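Local coordinates for siderophore enterobactin esterase (Emericella nidulans, PDB 6GUO), which hydrolyses the ester bonds of the bacterial siderophore enterobactin, which lets the fungus release the bound iron inside its cells, at residues 182-187 / 296-301; 159-164 / 168-173; 33-38 / 144-149. All coordinates share one frame; numbering follows the deposited sequence.

Contact 1: 182-187 / 296-301; sequences FDVYLA and IMFLSN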
ATOM      1  N   PHE A 182      -2.335   7.488 -22.665  1.00 18.19           N
ATOM      2  CA  PHE A 182      -2.896   6.476 -21.769  1.00 16.89           C
ATOM      3  C   PHE A 182      -4.410   6.616 -21.749  1.00 17.16           C
ATOM      4  O   PHE A 182      -4.941   7.689 -22.030  1.00 18.40           O
ATOM      5  CB  PHE A 182      -2.339   6.648 -20.345  1.00 16.72           C
ATOM      6  CG  PHE A 182      -0.844   6.510 -20.264  1.00 17.34           C
ATOM      7  CD1 PHE A 182      -0.257   5.273 -20.015  1.00 17.45           C
ATOM      8  CD2 PHE A 182      -0.020   7.609 -20.484  1.00 17.48           C
ATOM      9  CE1 PHE A 182       1.125   5.143 -19.967  1.00 18.17           C
ATOM     10  CE2 PHE A 182       1.360   7.485 -20.438  1.00 17.87           C
ATOM     11  CZ  PHE A 182       1.934   6.250 -20.184  1.00 18.29           C
ATOM     12  N   ASP A 183      -5.100   5.534 -21.409  1.00 16.81           N
ATOM     13  CA  ASP A 183      -6.564   5.561 -21.273  1.00 17.52           C
ATOM     14  C   ASP A 183      -6.988   6.263 -19.986  1.00 17.13           C
ATOM     15  O   ASP A 183      -7.982   7.004 -19.968  1.00 17.42           O
ATOM     16  CB  ASP A 183      -7.128   4.142 -21.296  1.00 18.73           C
ATOM     17  CG  ASP A 183      -6.833   3.428 -22.592  1.00 20.53           C
ATOM     18  OD1 ASP A 183      -7.248   3.945 -23.645  1.00 23.10           O
ATOM     19  OD2 ASP A 183      -6.176   2.365 -22.568  1.00 21.16           O
ATOM     20  N   VAL A 184      -6.213   6.030 -18.927  1.00 16.08           N
ATOM     21  CA  VAL A 184      -6.522   6.491 -17.577  1.00 15.61           C
ATOM     22  C   VAL A 184      -5.303   7.190 -16.982  1.00 15.36           C
ATOM     23  O   VAL A 184      -4.187   6.692 -17.089  1.00 16.01           O
ATOM     24  CB  VAL A 184      -6.915   5.303 -16.678  1.00 15.68           C
ATOM     25  CG1 VAL A 184      -7.296   5.778 -15.279  1.00 15.84           C
ATOM     26  CG2 VAL A 184      -8.065   4.528 -17.308  1.00 15.27           C
ATOM     27  N   TYR A 185      -5.539   8.346 -16.365  1.00 14.93           N
ATOM     28  CA  TYR A 185      -4.500   9.121 -15.694  1.00 15.07           C
ATOM     29  C   TYR A 185      -4.860   9.219 -14.226  1.00 15.53           C
ATOM     30  O   TYR A 185      -5.983   9.576 -13.875  1.00 16.26           O
ATOM     31  CB  TYR A 185      -4.384  10.512 -16.304  1.00 15.52           C
ATOM     32  CG  TYR A 185      -4.067  10.465 -17.777  1.00 15.54           C
ATOM     33  CD1 TYR A 185      -2.765  10.630 -18.233  1.00 15.52           C
ATOM     34  CD2 TYR A 185      -5.072  10.231 -18.718  1.00 15.61           C
ATOM     35  CE1 TYR A 185      -2.471  10.576 -19.587  1.00 15.94           C
ATOM     36  CE2 TYR A 185      -4.786  10.176 -20.071  1.00 16.06           C
ATOM     37  CZ  TYR A 185      -3.482  10.347 -20.497  1.00 16.06           C
ATOM     38  OH  TYR A 185      -3.197  10.286 -21.838  1.00 17.78           O
ATOM     39  N   LEU A 186      -3.901   8.882 -13.380  1.00 15.36           N
ATOM     40  CA  LEU A 186      -4.083   8.893 -11.941  1.00 15.40           C
ATOM     41  C   LEU A 186      -3.052   9.876 -11.409  1.00 15.20           C
ATOM     42  O   LEU A 186      -1.866   9.564 -11.324  1.00 15.39           O
ATOM     43  CB  LEU A 186      -3.889   7.483 -11.381  1.00 15.92           C
ATOM     44  CG  LEU A 186      -4.759   6.394 -12.017  1.00 16.45           C
ATOM     45  CD1 LEU A 186      -4.277   5.020 -11.588  1.00 17.16           C
ATOM     46  CD2 LEU A 186      -6.226   6.579 -11.653  1.00 16.74           C
ATOM     47  N   ALA A 187      -3.518  11.088 -11.116  1.00 14.94           N
ATOM     48  CA  ALA A 187      -2.667  12.180 -10.659  1.00 15.63           C
ATOM     49  C   ALA A 187      -2.891  12.384  -9.163  1.00 15.59           C
ATOM     50  O   ALA A 187      -3.865  13.018  -8.753  1.00 17.52           O
ATOM     51  CB  ALA A 187      -2.990  13.450 -11.430  1.00 16.07           C
ATOM     52  N   ILE A 296      -5.669   2.109  -8.153  1.00 16.92           N
ATOM     53  CA  ILE A 296      -5.715   0.732  -8.656  1.00 18.30           C
ATOM     54  C   ILE A 296      -7.159   0.212  -8.645  1.00 17.87           C
ATOM     55  O   ILE A 296      -7.614  -0.362  -9.634  1.00 17.84           O
ATOM     56  CB  ILE A 296      -4.786  -0.227  -7.850  1.00 19.68           C
ATOM     57  CG1 ILE A 296      -3.298   0.169  -7.972  1.00 20.44           C
ATOM     58  CG2 ILE A 296      -4.948  -1.679  -8.294  1.00 20.23           C
ATOM     59  CD1 ILE A 296      -2.677   0.026  -9.342  1.00 22.42           C
ATOM     60  N   MET A 297      -7.872   0.423  -7.537  1.00 18.09           N
ATOM     61  CA  MET A 297      -9.280   0.010  -7.435  1.00 19.22           C
ATOM     62  C   MET A 297     -10.159   0.743  -8.447  1.00 19.60           C
ATOM     63  O   MET A 297     -11.011   0.126  -9.093  1.00 20.11           O
ATOM     64  CB  MET A 297      -9.828   0.241  -6.021  1.00 20.88           C
ATOM     65  CG  MET A 297      -9.181  -0.580  -4.916  1.00 23.53           C
ATOM     66  SD  MET A 297      -9.205  -2.366  -5.159  1.00 28.71           S
ATOM     67  CE  MET A 297      -7.678  -2.641  -6.039  1.00 29.06           C
ATOM     68  N   PHE A 298      -9.939   2.050  -8.578  1.00 19.61           N
ATOM     69  CA  PHE A 298     -10.630   2.879  -9.567  1.00 19.87           C
ATOM     70  C   PHE A 298     -10.425   2.317 -10.975  1.00 20.04           C
ATOM     71  O   PHE A 298     -11.388   2.144 -11.719  1.00 18.90           O
ATOM     72  CB  PHE A 298     -10.134   4.329  -9.463  1.00 20.07           C
ATOM     73  CG  PHE A 298     -10.675   5.254 -10.523  1.00 19.61           C
ATOM     74  CD1 PHE A 298     -11.883   5.919 -10.342  1.00 20.56           C
ATOM     75  CD2 PHE A 298      -9.945   5.503 -11.680  1.00 19.37           C
ATOM     76  CE1 PHE A 298     -12.368   6.790 -11.309  1.00 20.91           C
ATOM     77  CE2 PHE A 298     -10.424   6.371 -12.648  1.00 20.56           C
ATOM     78  CZ  PHE A 298     -11.632   7.021 -12.464  1.00 20.40           C
ATOM     79  N   LEU A 299      -9.175   2.002 -11.305  1.00 20.89           N
ATOM     80  CA  LEU A 299      -8.824   1.411 -12.600  1.00 21.97           C
ATOM     81  C   LEU A 299      -9.535   0.076 -12.837  1.00 21.81           C
ATOM     82  O   LEU A 299     -10.159  -0.114 -13.881  1.00 21.39           O
ATOM     83  CB  LEU A 299      -7.304   1.244 -12.705  1.00 23.50           C
ATOM     84  CG  LEU A 299      -6.703   0.605 -13.956  1.00 25.60           C
ATOM     85  CD1 LEU A 299      -7.095   1.364 -15.216  1.00 26.97           C
ATOM     86  CD2 LEU A 299      -5.189   0.553 -13.803  1.00 26.70           C
ATOM     87  N   SER A 300      -9.467  -0.822 -11.856  1.00 22.14           N
ATOM     88  CA  SER A 300     -10.115  -2.134 -11.960  1.00 22.86           C
ATOM     89  C   SER A 300     -11.646  -2.046 -12.052  1.00 21.88           C
ATOM     90  O   SER A 300     -12.265  -2.876 -12.713  1.00 22.26           O
ATOM     91  CB  SER A 300      -9.697  -3.035 -10.799  1.00 23.98           C
ATOM     92  OG  SER A 300      -8.297  -3.268 -10.829  1.00 26.36           O
ATOM     93  N   ASN A 301     -12.240  -1.032 -11.419  1.00 21.50           N
ATOM     94  CA  ASN A 301     -13.696  -0.813 -11.481  1.00 21.54           C
ATOM     95  C   ASN A 301     -14.215  -0.329 -12.841  1.00 21.24           C
ATOM     96  O   ASN A 301     -15.413  -0.435 -13.110  1.00 23.10           O
ATOM     97  CB  ASN A 301     -14.151   0.168 -10.391  1.00 22.32           C
ATOM     98  CG  ASN A 301     -13.991  -0.396  -8.988  1.00 23.48           C
ATOM     99  OD1 ASN A 301     -13.926  -1.613  -8.787  1.00 23.31           O
ATOM    100  ND2 ASN A 301     -13.921   0.493  -8.007  1.00 24.54           N
TER
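Val184 and Leu186, on a strand of the parallel part of the alpha/beta-hydrolase sheet, pack against Phe298 and Leu299 of the C-terminal helix, which is packed along one face of that sheet. The short pieces, strand 184-187 and helix 296-301, run nearly antiparallel at 162°, with axes 10.0 Å apart, and apolar side chains alone bridge the gap. Val184 spends both methyls on the helix. Its CG1, anti to the backbone N (chi1 -178°), comes to the edge of the Phe298 ring, close to the ring plane and 4.1 Å from Phe298 CE2, while its CG2 turns to the next helix residue and lies 3.9 Å from Leu299 CD1. Two residues along the strand, Leu186 reaches the same ring obliquely, with Leu186 CD2 3.9 Å from Phe298 CD2. The ring is thus met at adjacent carbons by two alternate strand residues, and it also touches Val219 and Arg221 of the next strand. Leu299, in turn, leans on Ala160 of the strand on the other side, so the helix spans three neighbouring strands here. All four touching residues are buried. Around the helix, Met297 packs on Ser286 of the second subunit. Tyr185 points the opposite way, toward helix 166-177, and its ring has Phe182 CB over one face, 3.8 Å above the plane. A fairly straight bond, 160° at the hydrogen, runs 3.0 Å from Phe182 N to Tyr185 OH, whose oxygen is also hydrogen-bonded to Pro179 O.

Contact 2: 159-164 / 168-173; sequences TALFGH and GLFALH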
ATOM      1  N   THR A 159      -4.724   0.950 -20.550  1.00 20.26           N
ATOM      2  CA  THR A 159      -3.453   1.399 -19.977  1.00 19.63           C
ATOM      3  C   THR A 159      -3.680   2.589 -19.059  1.00 18.25           C
ATOM      4  O   THR A 159      -4.536   3.437 -19.323  1.00 19.26           O
ATOM      5  CB  THR A 159      -2.420   1.778 -21.055  1.00 21.50           C
ATOM      6  OG1 THR A 159      -2.925   2.850 -21.858  1.00 22.94           O
ATOM      7  CG2 THR A 159      -2.106   0.572 -21.928  1.00 22.96           C
ATOM      8  N   ALA A 160      -2.909   2.641 -17.977  1.00 15.91           N
ATOM      9  CA  ALA A 160      -3.005   3.721 -17.009  1.00 15.01           C
ATOM     10  C   ALA A 160      -1.629   4.266 -16.663  1.00 14.01           C
ATOM     11  O   ALA A 160      -0.638   3.532 -16.699  1.00 14.24           O
ATOM     12  CB  ALA A 160      -3.702   3.239 -15.751  1.00 15.35           C
ATOM     13  N   LEU A 161      -1.593   5.553 -16.331  1.00 13.38           N
ATOM     14  CA  LEU A 161      -0.407   6.223 -15.806  1.00 14.41           C
ATOM     15  C   LEU A 161      -0.726   6.755 -14.413  1.00 14.48           C
ATOM     16  O   LEU A 161      -1.671   7.534 -14.248  1.00 14.54           O
ATOM     17  CB  LEU A 161      -0.008   7.390 -16.709  1.00 15.49           C
ATOM     18  CG  LEU A 161       1.187   8.254 -16.266  1.00 16.49           C
ATOM     19  CD1 LEU A 161       2.478   7.446 -16.195  1.00 16.34           C
ATOM     20  CD2 LEU A 161       1.338   9.441 -17.202  1.00 17.33           C
ATOM     21  N   PHE A 162       0.085   6.359 -13.429  1.00 14.08           N
ATOM     22  CA  PHE A 162       0.002   6.903 -12.075  1.00 13.90           C
ATOM     23  C   PHE A 162       1.280   7.644 -11.731  1.00 13.67           C
ATOM     24  O   PHE A 162       2.372   7.153 -11.983  1.00 13.95           O
ATOM     25  CB  PHE A 162      -0.219   5.792 -11.048  1.00 14.23           C
ATOM     26  CG  PHE A 162      -0.269   6.284  -9.622  1.00 14.16           C
ATOM     27  CD1 PHE A 162      -1.482   6.481  -8.982  1.00 14.71           C
ATOM     28  CD2 PHE A 162       0.905   6.556  -8.918  1.00 13.94           C
ATOM     29  CE1 PHE A 162      -1.530   6.933  -7.672  1.00 14.66           C
ATOM     30  CE2 PHE A 162       0.861   7.013  -7.610  1.00 13.70           C
ATOM     31  CZ  PHE A 162      -0.359   7.202  -6.989  1.00 13.54           C
ATOM     32  N   GLY A 163       1.118   8.810 -11.116  1.00 14.37           N
ATOM     33  CA  GLY A 163       2.218   9.546 -10.510  1.00 14.49           C
ATOM     34  C   GLY A 163       1.746  10.342  -9.302  1.00 15.22           C
ATOM     35  O   GLY A 163       0.585  10.751  -9.241  1.00 15.37           O
ATOM     36  N   HIS A 164       2.654  10.536  -8.345  1.00 15.40           N
ATOM     37  CA  HIS A 164       2.417  11.328  -7.139  1.00 16.11           C
ATOM     38  C   HIS A 164       3.359  12.534  -7.103  1.00 16.09           C
ATOM     39  O   HIS A 164       4.522  12.418  -7.488  1.00 16.62           O
ATOM     40  CB  HIS A 164       2.619  10.472  -5.886  1.00 16.49           C
ATOM     41  CG  HIS A 164       2.531  11.241  -4.603  1.00 16.87           C
ATOM     42  ND1 HIS A 164       3.633  11.794  -3.990  1.00 17.63           N
ATOM     43  CD2 HIS A 164       1.474  11.533  -3.808  1.00 16.95           C
ATOM     44  CE1 HIS A 164       3.255  12.401  -2.878  1.00 17.21           C
ATOM     45  NE2 HIS A 164       1.952  12.256  -2.746  1.00 17.27           N
ATOM     46  N   GLY A 168       2.412  13.370 -10.345  1.00 15.93           N
ATOM     47  CA  GLY A 168       1.049  13.801 -10.646  1.00 16.23           C
ATOM     48  C   GLY A 168       1.038  14.944 -11.646  1.00 16.35           C
ATOM     49  O   GLY A 168       0.197  14.983 -12.546  1.00 15.95           O
ATOM     50  N   LEU A 169       1.973  15.877 -11.480  1.00 16.23           N
ATOM     51  CA  LEU A 169       2.180  16.950 -12.452  1.00 17.23           C
ATOM     52  C   LEU A 169       2.467  16.364 -13.836  1.00 17.28           C
ATOM     53  O   LEU A 169       1.880  16.799 -14.833  1.00 18.35           O
ATOM     54  CB  LEU A 169       3.328  17.865 -12.002  1.00 18.70           C
ATOM     55  CG  LEU A 169       3.749  19.002 -12.940  1.00 20.51           C
ATOM     56  CD1 LEU A 169       2.623  20.003 -13.102  1.00 21.13           C
ATOM     57  CD2 LEU A 169       5.007  19.676 -12.417  1.00 21.42           C
ATOM     58  N   PHE A 170       3.360  15.374 -13.871  1.00 16.22           N
ATOM     59  CA  PHE A 170       3.713  14.645 -15.089  1.00 16.65           C
ATOM     60  C   PHE A 170       2.496  13.985 -15.738  1.00 15.70           C
ATOM     61  O   PHE A 170       2.300  14.108 -16.943  1.00 15.71           O
ATOM     62  CB  PHE A 170       4.798  13.603 -14.784  1.00 16.88           C
ATOM     63  CG  PHE A 170       5.215  12.786 -15.972  1.00 17.24           C
ATOM     64  CD1 PHE A 170       6.139  13.290 -16.890  1.00 17.94           C
ATOM     65  CD2 PHE A 170       4.696  11.511 -16.177  1.00 18.01           C
ATOM     66  CE1 PHE A 170       6.525  12.537 -17.988  1.00 18.46           C
ATOM     67  CE2 PHE A 170       5.081  10.755 -17.277  1.00 17.98           C
ATOM     68  CZ  PHE A 170       5.998  11.272 -18.186  1.00 18.30           C
ATOM     69  N   ALA A 171       1.689  13.295 -14.933  1.00 16.17           N
ATOM     70  CA  ALA A 171       0.440  12.689 -15.403  1.00 16.46           C
ATOM     71  C   ALA A 171      -0.506  13.715 -16.032  1.00 16.59           C
ATOM     72  O   ALA A 171      -1.064  13.470 -17.111  1.00 17.31           O
ATOM     73  CB  ALA A 171      -0.257  11.955 -14.268  1.00 16.41           C
ATOM     74  N   LEU A 172      -0.669  14.861 -15.372  1.00 16.22           N
ATOM     75  CA  LEU A 172      -1.485  15.955 -15.911  1.00 16.95           C
ATOM     76  C   LEU A 172      -0.920  16.501 -17.220  1.00 17.16           C
ATOM     77  O   LEU A 172      -1.669  16.713 -18.183  1.00 17.39           O
ATOM     78  CB  LEU A 172      -1.640  17.082 -14.884  1.00 16.89           C
ATOM     79  CG  LEU A 172      -2.462  16.730 -13.633  1.00 17.50           C
ATOM     80  CD1 LEU A 172      -2.501  17.908 -12.675  1.00 18.34           C
ATOM     81  CD2 LEU A 172      -3.876  16.284 -13.985  1.00 18.43           C
ATOM     82  N   HIS A 173       0.395  16.713 -17.261  1.00 16.75           N
ATOM     83  CA  HIS A 173       1.062  17.140 -18.497  1.00 17.50           C
ATOM     84  C   HIS A 173       0.809  16.168 -19.663  1.00 17.30           C
ATOM     85  O   HIS A 173       0.505  16.603 -20.774  1.00 18.47           O
ATOM     86  CB  HIS A 173       2.564  17.328 -18.269  1.00 19.01           C
ATOM     87  CG  HIS A 173       3.314  17.674 -19.513  1.00 20.88           C
ATOM     88  ND1 HIS A 173       3.195  18.899 -20.131  1.00 21.92           N
ATOM     89  CD2 HIS A 173       4.161  16.946 -20.275  1.00 21.41           C
ATOM     90  CE1 HIS A 173       3.954  18.916 -21.212  1.00 22.78           C
ATOM     91  NE2 HIS A 173       4.549  17.742 -21.324  1.00 22.02           N
TER
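Leu161 drops one methyl into the angle between Phe170 and Ala171 on the helix that follows its strand. Leu161 CD2 lies 3.8 Å from Ala171 CA and 4.2 Å from Ala171 CB, close against the helix backbone. The same CD2 is 4.0 Å from Phe170 CE2, and the two side chains cross at about a right angle. With CG anti to the backbone N (chi1 179°), Phe170 swings its ring toward the strand, beside the leucine.

Farther along, the contact passes from side chains to bare main chain. Gly163 C sits 3.3 Å from Gly168 N, and the two glycine CA atoms are 4.4 Å apart. No hydrogen bond forms in this gap: Gly168 N approaches Gly163 O at a poor angle and faces His164 N as a second donor. Strand and helix axes accordingly close to 6.3 Å at an angle of 141°.

In the next shell, helix 131-150 covers Phe170 through Ala131, Leu135 and Ile138, and the Phe134 ring meets the Phe170 ring. On the other side of the strand, His164 meets the ring of His284. A strand turning sharply into a helix through closely approaching glycines, with Gly163, Ser165 and Gly167 in a GxSxG pattern, is consistent with the nucleophile elbow of an alpha/beta-hydrolase.

Contact 3: 33-38 / 144-149; sequences IDVSWP and PFVELK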
ATOM      1  N   ILE A  33      13.565  -0.326 -14.934  1.00 17.88           N
ATOM      2  CA  ILE A  33      12.153  -0.670 -15.050  1.00 18.76           C
ATOM      3  C   ILE A  33      11.896  -1.943 -14.248  1.00 18.21           C
ATOM      4  O   ILE A  33      12.647  -2.910 -14.361  1.00 18.21           O
ATOM      5  CB  ILE A  33      11.660  -0.745 -16.523  1.00 22.33           C
ATOM      6  CG1 ILE A  33      12.269  -1.912 -17.307  1.00 24.44           C
ATOM      7  CG2 ILE A  33      11.956   0.571 -17.241  1.00 23.09           C
ATOM      8  CD1 ILE A  33      11.451  -2.288 -18.530  1.00 25.16           C
ATOM      9  N   ASP A  34      10.872  -1.915 -13.397  1.00 16.43           N
ATOM     10  CA  ASP A  34      10.436  -3.091 -12.654  1.00 17.19           C
ATOM     11  C   ASP A  34       9.093  -3.481 -13.243  1.00 15.94           C
ATOM     12  O   ASP A  34       8.250  -2.617 -13.471  1.00 15.92           O
ATOM     13  CB  ASP A  34      10.288  -2.780 -11.164  1.00 19.12           C
ATOM     14  CG  ASP A  34      11.621  -2.649 -10.452  1.00 21.81           C
ATOM     15  OD1 ASP A  34      12.208  -3.691 -10.082  1.00 24.63           O
ATOM     16  OD2 ASP A  34      12.074  -1.505 -10.237  1.00 25.46           O
ATOM     17  N   VAL A  35       8.916  -4.772 -13.505  1.00 14.98           N
ATOM     18  CA  VAL A  35       7.694  -5.298 -14.102  1.00 14.13           C
ATOM     19  C   VAL A  35       7.168  -6.463 -13.269  1.00 14.54           C
ATOM     20  O   VAL A  35       7.928  -7.354 -12.905  1.00 14.74           O
ATOM     21  CB  VAL A  35       7.937  -5.769 -15.552  1.00 13.89           C
ATOM     22  CG1 VAL A  35       6.635  -6.243 -16.193  1.00 13.80           C
ATOM     23  CG2 VAL A  35       8.558  -4.651 -16.381  1.00 14.41           C
ATOM     24  N   SER A  36       5.870  -6.452 -12.970  1.00 14.03           N
ATOM     25  CA  SER A  36       5.218  -7.588 -12.332  1.00 13.26           C
ATOM     26  C   SER A  36       3.981  -7.990 -13.107  1.00 13.60           C
ATOM     27  O   SER A  36       3.381  -7.170 -13.799  1.00 13.67           O
ATOM     28  CB  SER A  36       4.831  -7.281 -10.885  1.00 13.66           C
ATOM     29  OG  SER A  36       3.796  -6.319 -10.809  1.00 13.77           O
ATOM     30  N   TRP A  37       3.604  -9.255 -12.963  1.00 13.90           N
ATOM     31  CA  TRP A  37       2.463  -9.808 -13.679  1.00 14.01           C
ATOM     32  C   TRP A  37       1.663 -10.747 -12.782  1.00 13.95           C
ATOM     33  O   TRP A  37       2.154 -11.157 -11.728  1.00 14.31           O
ATOM     34  CB  TRP A  37       2.919 -10.484 -14.979  1.00 15.22           C
ATOM     35  CG  TRP A  37       3.974 -11.520 -14.828  1.00 15.67           C
ATOM     36  CD1 TRP A  37       3.785 -12.862 -14.735  1.00 16.10           C
ATOM     37  CD2 TRP A  37       5.388 -11.311 -14.782  1.00 15.69           C
ATOM     38  NE1 TRP A  37       4.990 -13.508 -14.627  1.00 16.47           N
ATOM     39  CE2 TRP A  37       5.992 -12.578 -14.651  1.00 16.39           C
ATOM     40  CE3 TRP A  37       6.204 -10.174 -14.831  1.00 15.44           C
ATOM     41  CZ2 TRP A  37       7.375 -12.742 -14.570  1.00 16.08           C
ATOM     42  CZ3 TRP A  37       7.573 -10.337 -14.750  1.00 16.05           C
ATOM     43  CH2 TRP A  37       8.146 -11.614 -14.616  1.00 16.70           C
ATOM     44  N   PRO A  38       0.411 -11.061 -13.173  1.00 14.40           N
ATOM     45  CA  PRO A  38      -0.457 -11.839 -12.281  1.00 15.14           C
ATOM     46  C   PRO A  38       0.098 -13.194 -11.854  1.00 15.74           C
ATOM     47  O   PRO A  38       0.808 -13.854 -12.611  1.00 15.40           O
ATOM     48  CB  PRO A  38      -1.727 -12.030 -13.114  1.00 15.07           C
ATOM     49  CG  PRO A  38      -1.776 -10.824 -13.973  1.00 15.06           C
ATOM     50  CD  PRO A  38      -0.347 -10.529 -14.322  1.00 14.61           C
ATOM     51  N   PRO A 144       6.695  -0.337 -25.768  1.00 16.78           N
ATOM     52  CA  PRO A 144       6.870  -1.372 -26.789  1.00 17.06           C
ATOM     53  C   PRO A 144       7.747  -2.542 -26.354  1.00 16.13           C
ATOM     54  O   PRO A 144       7.490  -3.662 -26.769  1.00 18.04           O
ATOM     55  CB  PRO A 144       7.500  -0.608 -27.963  1.00 17.32           C
ATOM     56  CG  PRO A 144       7.032   0.795 -27.773  1.00 17.35           C
ATOM     57  CD  PRO A 144       7.084   0.986 -26.283  1.00 17.38           C
ATOM     58  N   PHE A 145       8.758  -2.296 -25.526  1.00 15.96           N
ATOM     59  CA  PHE A 145       9.550  -3.385 -24.960  1.00 17.10           C
ATOM     60  C   PHE A 145       8.665  -4.342 -24.156  1.00 16.60           C
ATOM     61  O   PHE A 145       8.726  -5.557 -24.343  1.00 17.15           O
ATOM     62  CB  PHE A 145      10.691  -2.846 -24.091  1.00 18.83           C
ATOM     63  CG  PHE A 145      11.415  -3.912 -23.319  1.00 20.67           C
ATOM     64  CD1 PHE A 145      12.335  -4.739 -23.955  1.00 22.67           C
ATOM     65  CD2 PHE A 145      11.178  -4.094 -21.955  1.00 21.53           C
ATOM     66  CE1 PHE A 145      13.007  -5.728 -23.249  1.00 23.51           C
ATOM     67  CE2 PHE A 145      11.844  -5.084 -21.246  1.00 22.64           C
ATOM     68  CZ  PHE A 145      12.762  -5.899 -21.894  1.00 23.19           C
ATOM     69  N   VAL A 146       7.826  -3.789 -23.287  1.00 15.51           N
ATOM     70  CA  VAL A 146       6.938  -4.610 -22.458  1.00 16.24           C
ATOM     71  C   VAL A 146       5.919  -5.367 -23.322  1.00 16.65           C
ATOM     72  O   VAL A 146       5.731  -6.580 -23.155  1.00 17.22           O
ATOM     73  CB  VAL A 146       6.241  -3.757 -21.371  1.00 16.85           C
ATOM     74  CG1 VAL A 146       5.186  -4.567 -20.621  1.00 18.01           C
ATOM     75  CG2 VAL A 146       7.277  -3.215 -20.395  1.00 17.29           C
ATOM     76  N   GLU A 147       5.300  -4.662 -24.263  1.00 16.90           N
ATOM     77  CA  GLU A 147       4.241  -5.243 -25.093  1.00 18.32           C
ATOM     78  C   GLU A 147       4.760  -6.216 -26.158  1.00 18.45           C
ATOM     79  O   GLU A 147       4.172  -7.277 -26.351  1.00 18.63           O
ATOM     80  CB  GLU A 147       3.394  -4.143 -25.740  1.00 20.27           C
ATOM     81  CG  GLU A 147       2.537  -3.365 -24.744  1.00 21.59           C
ATOM     82  CD  GLU A 147       1.500  -2.457 -25.395  1.00 23.55           C
ATOM     83  OE1 GLU A 147       1.332  -2.505 -26.633  1.00 27.22           O
ATOM     84  OE2 GLU A 147       0.842  -1.685 -24.661  1.00 23.04           O
ATOM     85  N   LEU A 148       5.855  -5.860 -26.832  1.00 17.97           N
ATOM     86  CA  LEU A 148       6.348  -6.631 -27.980  1.00 18.91           C
ATOM     87  C   LEU A 148       7.452  -7.640 -27.650  1.00 18.97           C
ATOM     88  O   LEU A 148       7.589  -8.632 -28.370  1.00 20.00           O
ATOM     89  CB  LEU A 148       6.814  -5.688 -29.096  1.00 19.63           C
ATOM     90  CG  LEU A 148       5.844  -4.575 -29.521  1.00 21.78           C
ATOM     91  CD1 LEU A 148       6.351  -3.893 -30.783  1.00 21.05           C
ATOM     92  CD2 LEU A 148       4.421  -5.070 -29.736  1.00 24.09           C
ATOM     93  N   LYS A 149       8.237  -7.398 -26.596  1.00 18.11           N
ATOM     94  CA  LYS A 149       9.319  -8.318 -26.196  1.00 20.17           C
ATOM     95  C   LYS A 149       8.991  -9.162 -24.959  1.00 19.42           C
ATOM     96  O   LYS A 149       9.225 -10.372 -24.959  1.00 20.69           O
ATOM     97  CB  LYS A 149      10.635  -7.563 -25.972  1.00 21.59           C
ATOM     98  CG  LYS A 149      11.228  -6.928 -27.226  1.00 23.48           C
ATOM     99  CD  LYS A 149      11.740  -7.976 -28.207  1.00 26.42           C
ATOM    100  CE  LYS A 149      12.937  -7.485 -29.000  1.00 30.51           C
ATOM    101  NZ  LYS A 149      14.183  -7.437 -28.181  1.00 34.33           N
TER
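Ile33 and Phe145 make the tight end of this contact, where a strand near one margin of the sheet meets the helix 131-150. Ile33 CD1 comes obliquely to the Phe145 ring, 3.9 Å from both Phe145 CD2 and Phe145 CE2. The reach depends on the isoleucine torsions: CG1 lies between the backbone N and the carbonyl carbon (chi1 68°), and an extended chi2 of 159° sends CD1 out toward the helix. Phe145 answers with CG anti to its own N (chi1 171°), which lays the ring toward the strand.

The neighbouring pair is looser. Val35 CG2 and Val146 CG2 come only to 4.5 Å, although both valines point toward each other and their CA atoms, 8.4 Å apart, are the nearest across the two segments. Both valines are buried, and Phe151, just past the helix, touches each of them.

Phe145, by contrast, is partly exposed within the assembly. Its ring meets Trp21 edge-to-face and stacks with Phe7 of the second subunit, and a bound triethylene glycol, probably left from crystallisation, lies about 4 Å from its side chain. The helix has a wider pi-type turn at 145-149, and Leu148 and Lys149 in it are exposed. Asp34, which faces helix 60-77, has its OD1 hydrogen-bonded to Ala14 N of the second subunit. Alternate residues of one strand thus serve helices on the two faces of the sheet, the layered alpha/beta/alpha packing of the alpha/beta-hydrolase fold, here at the dimer interface.

Overall arrangement
All three contacts use the same sheet, but on different faces: contact 1 joins it to the C-terminal helix, contacts 2 and 3 to the helices on the other side. Contacts 1 and 2 interlock through adjacent parallel strands, their centres 10 Å apart, with a probable hydrogen bond of 2.7 Å from Leu186 N to Leu161 O. Contact 3 stands toward the other margin, its centre about 18 Å from each of the others; its nearest atoms are about 5 Å from contact 2, whose strand follows helix 131-150 directly. Contact 2 holds the probable nucleophile elbow, and a triethylene glycol, probably from the crystallisation liquor, lies about 4 Å from the His164 side chain.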